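Local structure of exported protein (4I17) at residues A192-G204 / E215-I227. The protein is of unknown function but, as a helical tetratricopeptide-repeat protein, probably serves as a scaffold for binding partner proteins. Residues are numbered along the deposited sequence; the frame is centred on the assembly and turned at random. Where two conformers were deposited one is given.
Sequences ADAAFKKAVDYLG and EIKQMQDQVKAMI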
ATOM      1  N   ALA A 192      17.563  24.729  -5.009  1.00 17.99           N
ATOM      2  CA  ALA A 192      17.769  24.197  -3.654  1.00 17.87           C
ATOM      3  C   ALA A 192      16.766  24.819  -2.685  1.00 20.36           C
ATOM      4  O   ALA A 192      16.159  24.099  -1.895  1.00 18.02           O
ATOM      5  CB  ALA A 192      19.192  24.468  -3.184  1.00 19.13           C
ATOM      6  N   ASP A 193      16.590  26.149  -2.754  1.00 18.11           N
ATOM      7  CA  ASP A 193      15.651  26.900  -1.904  0.50 17.46           C
ATOM      8  C   ASP A 193      14.235  26.343  -2.033  1.00 20.51           C
ATOM      9  O   ASP A 193      13.559  26.125  -1.025  1.00 19.48           O
ATOM     10  CB  ASP A 193      15.658  28.406  -2.252  0.50 19.51           C
ATOM     11  CG  ASP A 193      15.065  29.296  -1.166  0.50 30.04           C
ATOM     12  OD1 ASP A 193      15.431  29.119   0.018  0.50 30.34           O
ATOM     13  OD2 ASP A 193      14.317  30.228  -1.507  0.50 40.93           O
ATOM     14  N   ALA A 194      13.793  26.066  -3.268  1.00 17.72           N
ATOM     15  CA  ALA A 194      12.450  25.492  -3.507  1.00 19.02           C
ATOM     16  C   ALA A 194      12.322  24.104  -2.847  1.00 19.81           C
ATOM     17  O   ALA A 194      11.299  23.809  -2.202  1.00 18.52           O
ATOM     18  CB  ALA A 194      12.201  25.391  -4.999  1.00 20.73           C
ATOM     19  N   ALA A 195      13.354  23.249  -2.998  1.00 15.58           N
ATOM     20  CA  ALA A 195      13.358  21.904  -2.373  1.00 15.78           C
ATOM     21  C   ALA A 195      13.299  22.024  -0.853  1.00 18.04           C
ATOM     22  O   ALA A 195      12.505  21.332  -0.223  1.00 16.93           O
ATOM     23  CB  ALA A 195      14.612  21.153  -2.786  1.00 15.84           C
ATOM     24  N   PHE A 196      14.132  22.901  -0.255  1.00 16.37           N
ATOM     25  CA  PHE A 196      14.143  23.079   1.205  1.00 15.33           C
ATOM     26  C   PHE A 196      12.822  23.619   1.705  1.00 20.37           C
ATOM     27  O   PHE A 196      12.352  23.204   2.766  1.00 20.37           O
ATOM     28  CB  PHE A 196      15.288  24.002   1.663  1.00 16.51           C
ATOM     29  CG  PHE A 196      16.699  23.458   1.489  1.00 17.16           C
ATOM     30  CD1 PHE A 196      16.998  22.125   1.782  1.00 19.58           C
ATOM     31  CD2 PHE A 196      17.721  24.275   1.003  1.00 20.12           C
ATOM     32  CE1 PHE A 196      18.310  21.638   1.642  1.00 21.44           C
ATOM     33  CE2 PHE A 196      19.022  23.786   0.863  1.00 22.09           C
ATOM     34  CZ  PHE A 196      19.311  22.478   1.189  1.00 21.81           C
ATOM     35  N   LYS A 197      12.201  24.529   0.953  1.00 16.42           N
ATOM     36  CA  LYS A 197      10.904  25.052   1.380  1.00 17.12           C
ATOM     37  C   LYS A 197       9.833  23.952   1.318  1.00 19.28           C
ATOM     38  O   LYS A 197       9.016  23.870   2.239  1.00 19.17           O
ATOM     39  CB  LYS A 197      10.533  26.280   0.552  1.00 21.13           C
ATOM     40  CG  LYS A 197      11.313  27.499   1.061  1.00 33.77           C
ATOM     41  CD  LYS A 197      11.088  28.755   0.242  1.00 48.45           C
ATOM     42  CE  LYS A 197      11.882  29.908   0.813  1.00 60.28           C
ATOM     43  NZ  LYS A 197      11.799  31.110  -0.062  1.00 72.71           N
ATOM     44  N   LYS A 198       9.868  23.062   0.301  1.00 16.66           N
ATOM     45  CA  LYS A 198       8.901  21.926   0.283  1.00 17.70           C
ATOM     46  C   LYS A 198       9.141  21.029   1.457  1.00 17.72           C
ATOM     47  O   LYS A 198       8.185  20.592   2.114  1.00 18.85           O
ATOM     48  CB  LYS A 198       9.053  21.093  -1.011  1.00 20.45           C
ATOM     49  CG  LYS A 198       8.351  21.677  -2.207  1.00 35.80           C
ATOM     50  CD  LYS A 198       8.611  20.821  -3.450  1.00 40.28           C
ATOM     51  CE  LYS A 198       7.535  19.782  -3.667  1.00 48.05           C
ATOM     52  NZ  LYS A 198       7.546  19.249  -5.058  1.00 58.61           N
ATOM     53  N   ALA A 199      10.427  20.743   1.751  1.00 14.73           N
ATOM     54  CA  ALA A 199      10.818  19.895   2.892  1.00 15.23           C
ATOM     55  C   ALA A 199      10.307  20.455   4.235  1.00 19.66           C
ATOM     56  O   ALA A 199       9.734  19.697   5.029  1.00 16.77           O
ATOM     57  CB  ALA A 199      12.327  19.766   2.928  1.00 16.38           C
ATOM     58  N   VAL A 200      10.492  21.770   4.486  1.00 16.34           N
ATOM     59  CA  VAL A 200      10.062  22.400   5.740  0.50 16.33           C
ATOM     60  C   VAL A 200       8.545  22.229   5.921  1.00 20.13           C
ATOM     61  O   VAL A 200       8.067  21.966   7.042  1.00 19.07           O
ATOM     62  CB  VAL A 200      10.471  23.896   5.792  0.50 20.03           C
ATOM     63  CG1 VAL A 200       9.864  24.613   7.004  0.50 19.48           C
ATOM     64  CG2 VAL A 200      11.978  24.043   5.800  0.50 20.42           C
ATOM     65  N   ASP A 201       7.802  22.391   4.830  1.00 18.33           N
ATOM     66  CA  ASP A 201       6.338  22.297   4.871  1.00 19.23           C
ATOM     67  C   ASP A 201       5.884  20.867   5.120  1.00 20.11           C
ATOM     68  O   ASP A 201       5.030  20.673   5.981  1.00 20.10           O
ATOM     69  CB  ASP A 201       5.724  22.853   3.578  1.00 22.11           C
ATOM     70  CG  ASP A 201       5.797  24.374   3.484  1.00 41.04           C
ATOM     71  OD1 ASP A 201       6.120  25.033   4.519  1.00 41.40           O
ATOM     72  OD2 ASP A 201       5.492  24.912   2.401  1.00 46.35           O
ATOM     73  N   TYR A 202       6.462  19.863   4.422  1.00 14.52           N
ATOM     74  CA  TYR A 202       6.056  18.462   4.681  1.00 14.99           C
ATOM     75  C   TYR A 202       6.413  18.051   6.112  1.00 17.57           C
ATOM     76  O   TYR A 202       5.660  17.365   6.782  1.00 17.34           O
ATOM     77  CB  TYR A 202       6.789  17.530   3.718  1.00 16.58           C
ATOM     78  CG  TYR A 202       6.250  17.531   2.308  1.00 17.79           C
ATOM     79  CD1 TYR A 202       4.893  17.326   2.060  1.00 21.86           C
ATOM     80  CD2 TYR A 202       7.105  17.641   1.221  1.00 18.86           C
ATOM     81  CE1 TYR A 202       4.396  17.257   0.756  1.00 24.58           C
ATOM     82  CE2 TYR A 202       6.625  17.570  -0.088  1.00 20.56           C
ATOM     83  CZ  TYR A 202       5.269  17.387  -0.313  1.00 30.84           C
ATOM     84  OH  TYR A 202       4.803  17.329  -1.601  1.00 32.64           O
ATOM     85  N   LEU A 203       7.586  18.455   6.566  1.00 15.41           N
ATOM     86  CA  LEU A 203       8.021  18.088   7.920  1.00 16.54           C
ATOM     87  C   LEU A 203       7.160  18.786   8.955  1.00 20.22           C
ATOM     88  O   LEU A 203       6.770  18.174   9.944  1.00 19.24           O
ATOM     89  CB  LEU A 203       9.508  18.403   8.117  1.00 16.32           C
ATOM     90  CG  LEU A 203      10.479  17.533   7.296  1.00 17.74           C
ATOM     91  CD1 LEU A 203      11.877  18.120   7.333  1.00 18.11           C
ATOM     92  CD2 LEU A 203      10.528  16.073   7.844  1.00 18.24           C
ATOM     93  N   GLY A 204       6.801  20.032   8.699  1.00 17.47           N
ATOM     94  CA  GLY A 204       5.904  20.780   9.581  1.00 18.52           C
ATOM     95  C   GLY A 204       4.568  20.068   9.747  1.00 21.20           C
ATOM     96  O   GLY A 204       4.054  19.973  10.864  1.00 21.26           O
ATOM     97  N   GLU A 215      12.381  13.427  16.549  1.00 17.96           N
ATOM     98  CA  GLU A 215      13.377  13.451  15.472  1.00 19.34           C
ATOM     99  C   GLU A 215      12.851  14.195  14.247  1.00 21.32           C
ATOM    100  O   GLU A 215      13.636  14.779  13.528  1.00 19.80           O
ATOM    101  CB  GLU A 215      13.792  12.024  15.073  1.00 21.96           C
ATOM    102  CG  GLU A 215      14.725  11.391  16.099  1.00 36.09           C
ATOM    103  CD  GLU A 215      14.899   9.885  16.073  1.00 57.84           C
ATOM    104  OE1 GLU A 215      14.917   9.294  14.967  1.00 51.80           O
ATOM    105  OE2 GLU A 215      15.107   9.304  17.164  1.00 42.88           O
ATOM    106  N   ILE A 216      11.522  14.199  14.019  1.00 18.95           N
ATOM    107  CA  ILE A 216      10.971  14.930  12.875  1.00 17.78           C
ATOM    108  C   ILE A 216      11.149  16.427  13.099  1.00 19.77           C
ATOM    109  O   ILE A 216      11.543  17.131  12.182  1.00 19.30           O
ATOM    110  CB  ILE A 216       9.490  14.586  12.615  1.00 20.17           C
ATOM    111  CG1 ILE A 216       9.281  13.063  12.528  1.00 20.27           C
ATOM    112  CG2 ILE A 216       9.025  15.284  11.331  1.00 19.23           C
ATOM    113  CD1 ILE A 216       7.823  12.621  12.233  1.00 20.20           C
ATOM    114  N   LYS A 217      10.921  16.893  14.329  1.00 18.31           N
ATOM    115  CA  LYS A 217      11.097  18.311  14.669  1.00 18.69           C
ATOM    116  C   LYS A 217      12.566  18.694  14.479  1.00 20.83           C
ATOM    117  O   LYS A 217      12.882  19.754  13.922  1.00 19.56           O
ATOM    118  CB  LYS A 217      10.611  18.565  16.118  1.00 22.06           C
ATOM    119  CG  LYS A 217      10.687  20.021  16.583  1.00 32.62           C
ATOM    120  CD  LYS A 217       9.601  20.917  16.010  1.00 34.50           C
ATOM    121  CE  LYS A 217       9.962  22.372  16.242  1.00 44.87           C
ATOM    122  NZ  LYS A 217       8.909  23.287  15.745  1.00 56.38           N
ATOM    123  N   GLN A 218      13.478  17.811  14.908  1.00 18.60           N
ATOM    124  CA  GLN A 218      14.913  18.080  14.765  0.50 18.35           C
ATOM    125  C   GLN A 218      15.286  18.184  13.292  1.00 20.95           C
ATOM    126  O   GLN A 218      16.043  19.076  12.900  1.00 21.80           O
ATOM    127  CB  GLN A 218      15.722  16.989  15.464  0.50 20.12           C
ATOM    128  CG  GLN A 218      15.743  17.155  16.970  0.50 21.27           C
ATOM    129  CD  GLN A 218      16.873  18.030  17.473  0.50 37.70           C
ATOM    130  OE1 GLN A 218      16.677  19.034  18.164  0.50 29.08           O
ATOM    131  NE2 GLN A 218      18.095  17.634  17.187  0.50 34.88           N
HETATM  132  N   MSE A 219      14.744  17.309  12.456  1.00 18.73           N
HETATM  133  CA  MSE A 219      15.098  17.423  11.046  0.50 18.12           C
HETATM  134  C   MSE A 219      14.500  18.690  10.430  1.00 21.40           C
HETATM  135  O   MSE A 219      15.184  19.336   9.631  1.00 21.81           O
HETATM  136  CB  MSE A 219      14.696  16.194  10.240  0.50 20.05           C
HETATM  137  CG  MSE A 219      14.909  16.432   8.763  0.50 26.71           C
HETATM  138 SE   MSE A 219      14.571  14.907   7.750  0.50 34.42          SE
HETATM  139  CE  MSE A 219      16.310  14.023   7.993  0.50 31.98           C
ATOM    140  N   GLN A 220      13.290  19.097  10.838  1.00 20.13           N
ATOM    141  CA  GLN A 220      12.716  20.336  10.301  1.00 20.33           C
ATOM    142  C   GLN A 220      13.621  21.526  10.664  1.00 24.02           C
ATOM    143  O   GLN A 220      13.839  22.422   9.831  1.00 22.45           O
ATOM    144  CB  GLN A 220      11.299  20.554  10.794  1.00 21.85           C
ATOM    145  CG  GLN A 220      10.591  21.637   9.983  1.00 26.78           C
ATOM    146  CD  GLN A 220       9.422  22.250  10.697  1.00 33.37           C
ATOM    147  OE1 GLN A 220       9.349  22.279  11.920  1.00 27.83           O
ATOM    148  NE2 GLN A 220       8.468  22.763   9.930  1.00 24.44           N
ATOM    149  N   ASP A 221      14.185  21.514  11.888  1.00 21.79           N
ATOM    150  CA  ASP A 221      15.114  22.572  12.313  1.00 22.46           C
ATOM    151  C   ASP A 221      16.350  22.590  11.430  1.00 25.60           C
ATOM    152  O   ASP A 221      16.825  23.670  11.076  1.00 24.87           O
ATOM    153  CB  ASP A 221      15.539  22.368  13.780  1.00 26.20           C
ATOM    154  CG  ASP A 221      14.447  22.534  14.822  1.00 43.87           C
ATOM    155  OD1 ASP A 221      13.425  23.184  14.517  1.00 45.32           O
ATOM    156  OD2 ASP A 221      14.636  22.047  15.958  1.00 51.82           O
ATOM    157  N   GLN A 222      16.870  21.395  11.042  1.00 22.76           N
ATOM    158  CA  GLN A 222      18.043  21.316  10.160  1.00 21.89           C
ATOM    159  C   GLN A 222      17.701  21.921   8.796  1.00 23.45           C
ATOM    160  O   GLN A 222      18.520  22.639   8.246  1.00 23.80           O
ATOM    161  CB  GLN A 222      18.544  19.862   9.978  1.00 23.11           C
ATOM    162  CG  GLN A 222      18.846  19.041  11.247  1.00 30.99           C
ATOM    163  CD  GLN A 222      19.404  19.816  12.414  1.00 50.92           C
ATOM    164  OE1 GLN A 222      20.468  20.415  12.314  1.00 40.10           O
ATOM    165  NE2 GLN A 222      18.699  19.795  13.560  1.00 48.08           N
ATOM    166  N   VAL A 223      16.502  21.628   8.260  1.00 21.40           N
ATOM    167  CA  VAL A 223      16.103  22.191   6.960  1.00 21.30           C
ATOM    168  C   VAL A 223      15.971  23.720   7.082  1.00 25.68           C
ATOM    169  O   VAL A 223      16.513  24.442   6.238  1.00 26.93           O
ATOM    170  CB  VAL A 223      14.842  21.559   6.326  1.00 25.34           C
ATOM    171  CG1 VAL A 223      14.718  22.015   4.862  1.00 26.32           C
ATOM    172  CG2 VAL A 223      14.895  20.038   6.380  1.00 23.37           C
ATOM    173  N   LYS A 224      15.313  24.217   8.139  1.00 23.68           N
ATOM    174  CA  LYS A 224      15.164  25.670   8.346  1.00 25.77           C
ATOM    175  C   LYS A 224      16.512  26.374   8.366  1.00 31.32           C
ATOM    176  O   LYS A 224      16.608  27.486   7.862  1.00 31.48           O
ATOM    177  CB  LYS A 224      14.393  26.006   9.623  1.00 27.83           C
ATOM    178  CG  LYS A 224      12.914  25.676   9.529  1.00 29.56           C
ATOM    179  CD  LYS A 224      12.171  26.146  10.774  1.00 37.59           C
ATOM    180  CE  LYS A 224      10.727  25.705  10.739  1.00 42.33           C
ATOM    181  NZ  LYS A 224      10.015  26.048  11.999  1.00 56.37           N
ATOM    182  N   ALA A 225      17.564  25.718   8.891  1.00 29.49           N
ATOM    183  CA  ALA A 225      18.919  26.304   8.933  1.00 29.97           C
ATOM    184  C   ALA A 225      19.525  26.493   7.516  1.00 37.37           C
ATOM    185  O   ALA A 225      20.486  27.252   7.351  1.00 38.19           O
ATOM    186  CB  ALA A 225      19.838  25.424   9.757  1.00 30.51           C
HETATM  187  N   MSE A 226      18.972  25.803   6.511  1.00 34.16           N
HETATM  188  CA  MSE A 226      19.428  25.863   5.112  1.00 33.19           C
HETATM  189  C   MSE A 226      18.752  26.977   4.335  1.00 37.35           C
HETATM  190  O   MSE A 226      19.196  27.312   3.245  1.00 39.24           O
HETATM  191  CB  MSE A 226      19.142  24.518   4.424  1.00 35.15           C
HETATM  192  CG  MSE A 226      19.791  23.378   5.116  1.00 44.18           C
HETATM  193 SE   MSE A 226      21.681  23.453   4.777  0.75 55.67          SE
HETATM  194  CE  MSE A 226      21.705  21.736   3.830  1.00 50.98           C
ATOM    195  N   ILE A 227      17.666  27.523   4.857  1.00 34.45           N
ATOM    196  CA  ILE A 227      16.903  28.596   4.203  1.00 37.05           C
ATOM    197  C   ILE A 227      17.390  29.946   4.737  1.00 91.71           C
ATOM    198  O   ILE A 227      18.403  30.458   4.269  1.00 66.20           O
ATOM    199  CB  ILE A 227      15.385  28.399   4.417  1.00 39.49           C
ATOM    200  CG1 ILE A 227      14.937  27.047   3.846  1.00 37.62           C
ATOM    201  CG2 ILE A 227      14.582  29.543   3.794  1.00 42.22           C
ATOM    202  CD1 ILE A 227      13.647  26.628   4.286  1.00 32.69           C
TER
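L203 and V223 interlock where segment 192-204 of helix 182-209 and segment 215-224 of the last helix run nearly antiparallel, their axes 9.1 Å apart at closest approach and their directions 157° apart. The packing is knobs-into-holes in both directions: L203 enters the space among I216, M219, Q220 and V223, while V223 enters the one formed by F196, A199, V200 and L203. The two branches of V223 divide the work. CG1, placed anti to the backbone N (chi1 -168°), lies 3.8 Å from A199 CB, whereas CG2 meets L203 CD1 at 3.7 Å. A type I turn from K224 to I227 brings M226 and I227 against F196. M226 CB stands over the ring face near its centre, 3.6 Å from the centroid, a CH-pi contact; the selenium of this selenomethionine lies obliquely at 5.1 Å from the same centroid. I227 CG1 meets F196 CB at 3.8 Å. A single hydrogen bond joins the segments: the extended Q220 side chain gives NE2 to V200 O (3.0 Å, N-H...O 153°). That carbonyl also accepts from G204 N, and the two donors approach from opposite faces of its plane. I216 and M219 also touch T153 and V161 of helix 149-174, so the contact borders a third helix. The contact is therefore chiefly apolar, packing the last modelled helix against helix 182-209 at the C-terminal end of the chain, and the buried Q220 amide gains a partner in V200 O, which accepts a second bond.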